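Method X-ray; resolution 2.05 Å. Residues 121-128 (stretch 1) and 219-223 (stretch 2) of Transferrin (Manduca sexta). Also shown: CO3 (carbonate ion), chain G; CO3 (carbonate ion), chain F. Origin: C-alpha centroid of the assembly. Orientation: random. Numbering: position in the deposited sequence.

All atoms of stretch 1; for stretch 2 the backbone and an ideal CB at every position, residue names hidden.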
ATOM      1  N   ASN A 121      -3.630  14.783   8.568  1.00 19.81           N
ATOM      2  CA  ASN A 121      -4.892  15.152   9.205  1.00 15.53           C
ATOM      3  C   ASN A 121      -5.175  16.651   9.264  1.00 24.65           C
ATOM      4  O   ASN A 121      -6.168  17.105   8.691  1.00 15.75           O
ATOM      5  CB  ASN A 121      -4.953  14.583  10.614  1.00 16.31           C
ATOM      6  CG  ASN A 121      -5.342  13.119  10.614  1.00 18.35           C
ATOM      7  OD1 ASN A 121      -6.518  12.780  10.476  1.00 22.39           O
ATOM      8  ND2 ASN A 121      -4.355  12.256  10.720  1.00 14.27           N
ATOM      9  N   VAL A 122      -4.369  17.421  10.004  1.00 14.14           N
ATOM     10  CA  VAL A 122      -4.738  18.820  10.205  1.00 14.64           C
ATOM     11  C   VAL A 122      -4.458  19.617   8.946  1.00 18.44           C
ATOM     12  O   VAL A 122      -5.134  20.620   8.669  1.00 16.11           O
ATOM     13  CB  VAL A 122      -4.004  19.451  11.412  1.00 14.23           C
ATOM     14  CG1 VAL A 122      -4.187  18.591  12.648  1.00 15.28           C
ATOM     15  CG2 VAL A 122      -2.494  19.680  11.116  1.00 13.03           C
ATOM     16  N   GLY A 123      -3.479  19.190   8.174  1.00 17.65           N
ATOM     17  CA  GLY A 123      -3.076  19.974   7.025  1.00 20.39           C
ATOM     18  C   GLY A 123      -3.718  19.587   5.722  1.00 22.58           C
ATOM     19  O   GLY A 123      -3.457  20.237   4.707  1.00 24.46           O
ATOM     20  N   TYR A 124      -4.564  18.560   5.701  1.00 15.67           N
ATOM     21  CA  TYR A 124      -5.150  18.136   4.434  1.00 18.43           C
ATOM     22  C   TYR A 124      -6.539  17.504   4.549  1.00 20.21           C
ATOM     23  O   TYR A 124      -7.514  18.052   4.012  1.00 19.37           O
ATOM     24  CB  TYR A 124      -4.190  17.172   3.765  1.00 15.77           C
ATOM     25  CG  TYR A 124      -4.514  16.835   2.361  1.00 13.68           C
ATOM     26  CD1 TYR A 124      -4.017  17.598   1.308  1.00 13.00           C
ATOM     27  CD2 TYR A 124      -5.302  15.736   2.063  1.00 18.63           C
ATOM     28  CE1 TYR A 124      -4.297  17.263  -0.012  1.00 17.82           C
ATOM     29  CE2 TYR A 124      -5.602  15.397   0.741  1.00 21.22           C
ATOM     30  CZ  TYR A 124      -5.101  16.151  -0.287  1.00 22.22           C
ATOM     31  OH  TYR A 124      -5.402  15.787  -1.594  1.00 17.69           O
ATOM     32  N   LYS A 125      -6.631  16.353   5.222  1.00 14.23           N
ATOM     33  CA  LYS A 125      -7.893  15.634   5.330  1.00 18.49           C
ATOM     34  C   LYS A 125      -8.936  16.441   6.068  1.00 14.85           C
ATOM     35  O   LYS A 125     -10.091  16.483   5.656  1.00 21.37           O
ATOM     36  CB  LYS A 125      -7.685  14.295   6.033  1.00 25.96           C
ATOM     37  CG  LYS A 125      -6.638  13.415   5.355  1.00 25.45           C
ATOM     38  CD  LYS A 125      -6.630  12.003   5.874  1.00 20.18           C
ATOM     39  CE  LYS A 125      -6.007  11.903   7.260  1.00 25.02           C
ATOM     40  NZ  LYS A 125      -6.118  10.493   7.800  1.00 29.38           N
ATOM     41  N   ILE A 126      -8.560  17.079   7.166  1.00 13.29           N
ATOM     42  CA  ILE A 126      -9.522  17.873   7.921  1.00 18.31           C
ATOM     43  C   ILE A 126      -9.907  19.081   7.062  1.00 13.74           C
ATOM     44  O   ILE A 126     -11.103  19.285   6.782  1.00 18.67           O
ATOM     45  CB  ILE A 126      -8.939  18.246   9.296  1.00 17.65           C
ATOM     46  CG1 ILE A 126      -8.893  16.984  10.181  1.00 18.90           C
ATOM     47  CG2 ILE A 126      -9.710  19.377   9.966  1.00 14.98           C
ATOM     48  CD1 ILE A 126      -8.437  17.248  11.570  1.00 18.58           C
ATOM     49  N   PRO A 127      -8.963  19.887   6.589  1.00 15.37           N
ATOM     50  CA  PRO A 127      -9.380  21.020   5.747  1.00 15.25           C
ATOM     51  C   PRO A 127     -10.283  20.597   4.602  1.00 23.76           C
ATOM     52  O   PRO A 127     -11.276  21.270   4.307  1.00 20.47           O
ATOM     53  CB  PRO A 127      -8.050  21.582   5.258  1.00 15.61           C
ATOM     54  CG  PRO A 127      -7.132  21.351   6.366  1.00 19.92           C
ATOM     55  CD  PRO A 127      -7.527  19.990   6.938  1.00 17.51           C
ATOM     56  N   LEU A 128      -9.967  19.491   3.939  1.00 20.18           N
ATOM     57  CA  LEU A 128     -10.831  19.058   2.855  1.00 18.96           C
ATOM     58  C   LEU A 128     -12.207  18.697   3.380  1.00 20.66           C
ATOM     59  O   LEU A 128     -13.214  19.049   2.759  1.00 20.36           O
ATOM     60  CB  LEU A 128     -10.202  17.891   2.106  1.00 20.96           C
ATOM     61  CG  LEU A 128      -9.154  18.250   1.062  1.00 17.96           C
ATOM     62  CD1 LEU A 128      -8.345  17.035   0.638  1.00 22.77           C
ATOM     63  CD2 LEU A 128      -9.785  18.856  -0.155  1.00 22.84           C
ATOM     64  N   UNK A 219      -2.335  28.922   7.280  1.00 15.72           N
ATOM     65  CA  UNK A 219      -1.578  27.717   7.601  1.00 13.05           C
ATOM     66  C   UNK A 219      -2.545  26.758   8.265  1.00 15.73           C
ATOM     67  O   UNK A 219      -3.332  27.171   9.116  1.00 15.25           O
ATOM     68  CB  UNK A 219      -0.375  28.016   8.499  1.00 13.05           C
ATOM     69  N   UNK A 220      -2.548  25.515   7.813  1.00 13.77           N
ATOM     70  CA  UNK A 220      -3.306  24.451   8.451  1.00 16.28           C
ATOM     71  C   UNK A 220      -2.332  23.579   9.243  1.00 16.10           C
ATOM     72  O   UNK A 220      -1.479  22.905   8.660  1.00 18.87           O
ATOM     73  CB  UNK A 220      -4.078  23.625   7.420  1.00 16.28           C
ATOM     74  N   UNK A 221      -2.451  23.595  10.564  1.00 17.80           N
ATOM     75  CA  UNK A 221      -1.527  22.840  11.373  1.00 12.38           C
ATOM     76  C   UNK A 221      -2.235  22.453  12.677  1.00 17.85           C
ATOM     77  O   UNK A 221      -3.470  22.369  12.732  1.00 14.66           O
ATOM     78  CB  UNK A 221      -0.252  23.641  11.642  1.00 12.38           C
ATOM     79  N   UNK A 222      -1.460  22.165  13.715  1.00 14.15           N
ATOM     80  CA  UNK A 222      -2.036  21.771  14.995  1.00 15.49           C
ATOM     81  C   UNK A 222      -1.495  22.671  16.095  1.00 15.24           C
ATOM     82  O   UNK A 222      -0.481  23.349  15.940  1.00 18.54           O
ATOM     83  CB  UNK A 222      -1.735  20.303  15.302  1.00 15.49           C
ATOM     84  N   UNK A 223      -2.194  22.638  17.227  1.00 20.74           N
ATOM     85  CA  UNK A 223      -2.007  23.638  18.268  1.00 24.03           C
ATOM     86  C   UNK A 223      -0.602  23.570  18.820  1.00 20.74           C
ATOM     87  O   UNK A 223       0.060  24.590  19.026  1.00 28.09           O
ATOM     88  CB  UNK A 223      -3.028  23.450  19.392  1.00 24.03           C
TER
HETATM   89  C   CO3 G 703      -1.081  16.369  10.133  1.00 17.81           C
HETATM   90  O1  CO3 G 703       0.079  15.794  10.031  1.00 17.99           O
HETATM   91  O2  CO3 G 703      -1.410  17.173   9.188  1.00 18.02           O
HETATM   92  O3  CO3 G 703      -1.912  16.166  11.110  1.00 17.22           O
HETATM   93  C   CO3 F 702      -0.427  12.583  10.137  1.00 26.09           C
HETATM   94  O1  CO3 F 702      -0.390  11.511   9.407  1.00 30.85           O
HETATM   95  O2  CO3 F 702       0.607  12.929  10.936  1.00 14.79           O
HETATM   96  O3  CO3 F 702      -1.534  13.287  10.044  1.00 13.84           O

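The strand segment 219 to 222 crosses the N-terminal turn of the helix at 111°, with the axes 6.1 Å apart at their closest. No hydrogen bond joins the two, so shape and apolar contact carry the pairing.

Position 219 lies in the strand, which begins earlier in the chain, and has extended backbone angles and nothing of stretch 1 within 5.5 Å of its CB. The helix sets no requirement here, and many residues would fit. The deposited residue is Ala219, which makes no contact with the helix.

Position 220 is where the helix makes its clearest demand. Its CA-to-CB bond points toward stretch 1, and its CA comes within 4.7 Å of the CA of Gly123. The ideal CB sits 3.4 Å from the O of Val122, 3.8 Å from the CA of Gly123 and 4.0 Å from the CG of Pro127. Gly123 presents bare backbone here, while the ring of Pro127 offers an apolar surface. Leucine, isoleucine, methionine or an aromatic residue could all use that surface; a flat ring would suit the proline well. The deposited residue is Phe220, with chi1 in the m well. Its CD1 lies 3.7 Å from the CG of Pro127, and the CB of Pro127 stands over one face of the ring, 4.3 Å from the centroid and 14° off the normal, a CH-pi contact. The O of Phe220 is 3.7 Å from the CA of Gly123.

At position 221 the CB points away from the helix, although the backbone remains close: its C atom is 3.2 Å from the CG2 of Val122. The ideal CB of 221 is 4.6 Å from the CG2 of Val122. Valine thus packs mainly against main chain, leaving the side chain here loosely specified; a small, beta-branched or polar residue would serve. It is Thr221, in the t rotamer, its OG1 hydrogen-bonded elsewhere in the structure.

Position 222 points its CB sideways, 4.0 Å from the CG1 of Val122. The first carbons of a side chain can graze the valine, while the remainder can run past it, so a long aliphatic stem, polar at its tip or not, would be acceptable. The deposited residue is Lys222, whose chain end leads away. It occupies the N-cap position before the next helix.

Position 223 has helical angles and a CB beyond 5.5 Å from stretch 1, which leaves the choice open. It is Val223, without contact to the first helix.

Stretch 2 (219-223) AFTKV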
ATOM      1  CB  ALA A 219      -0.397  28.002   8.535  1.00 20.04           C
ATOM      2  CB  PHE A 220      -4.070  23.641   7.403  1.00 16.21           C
ATOM      3  CG  PHE A 220      -5.027  24.479   6.581  1.00 17.22           C
ATOM      4  CD1 PHE A 220      -6.239  24.872   7.104  1.00 15.70           C
ATOM      5  CD2 PHE A 220      -4.700  24.888   5.305  1.00 20.59           C
ATOM      6  CE1 PHE A 220      -7.120  25.638   6.355  1.00 20.58           C
ATOM      7  CE2 PHE A 220      -5.587  25.666   4.551  1.00 18.09           C
ATOM      8  CZ  PHE A 220      -6.789  26.041   5.087  1.00 19.80           C
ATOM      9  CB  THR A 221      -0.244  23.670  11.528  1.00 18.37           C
ATOM     10  OG1 THR A 221       0.708  22.943  12.279  1.00 18.86           O
ATOM     11  CG2 THR A 221      -0.546  25.041  12.190  1.00 21.51           C
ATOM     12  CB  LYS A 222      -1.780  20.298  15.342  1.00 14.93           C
ATOM     13  CG  LYS A 222      -0.346  19.903  15.580  1.00 16.46           C
ATOM     14  CD  LYS A 222      -0.236  18.453  16.035  1.00 16.39           C
ATOM     15  CE  LYS A 222       1.189  17.956  15.913  1.00 18.39           C
ATOM     16  NZ  LYS A 222       1.298  16.453  15.945  1.00 19.62           N
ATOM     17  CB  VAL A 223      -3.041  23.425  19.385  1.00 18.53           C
ATOM     18  CG1 VAL A 223      -2.683  24.259  20.621  1.00 22.35           C
ATOM     19  CG2 VAL A 223      -4.387  23.748  18.852  1.00 20.55           C
TER
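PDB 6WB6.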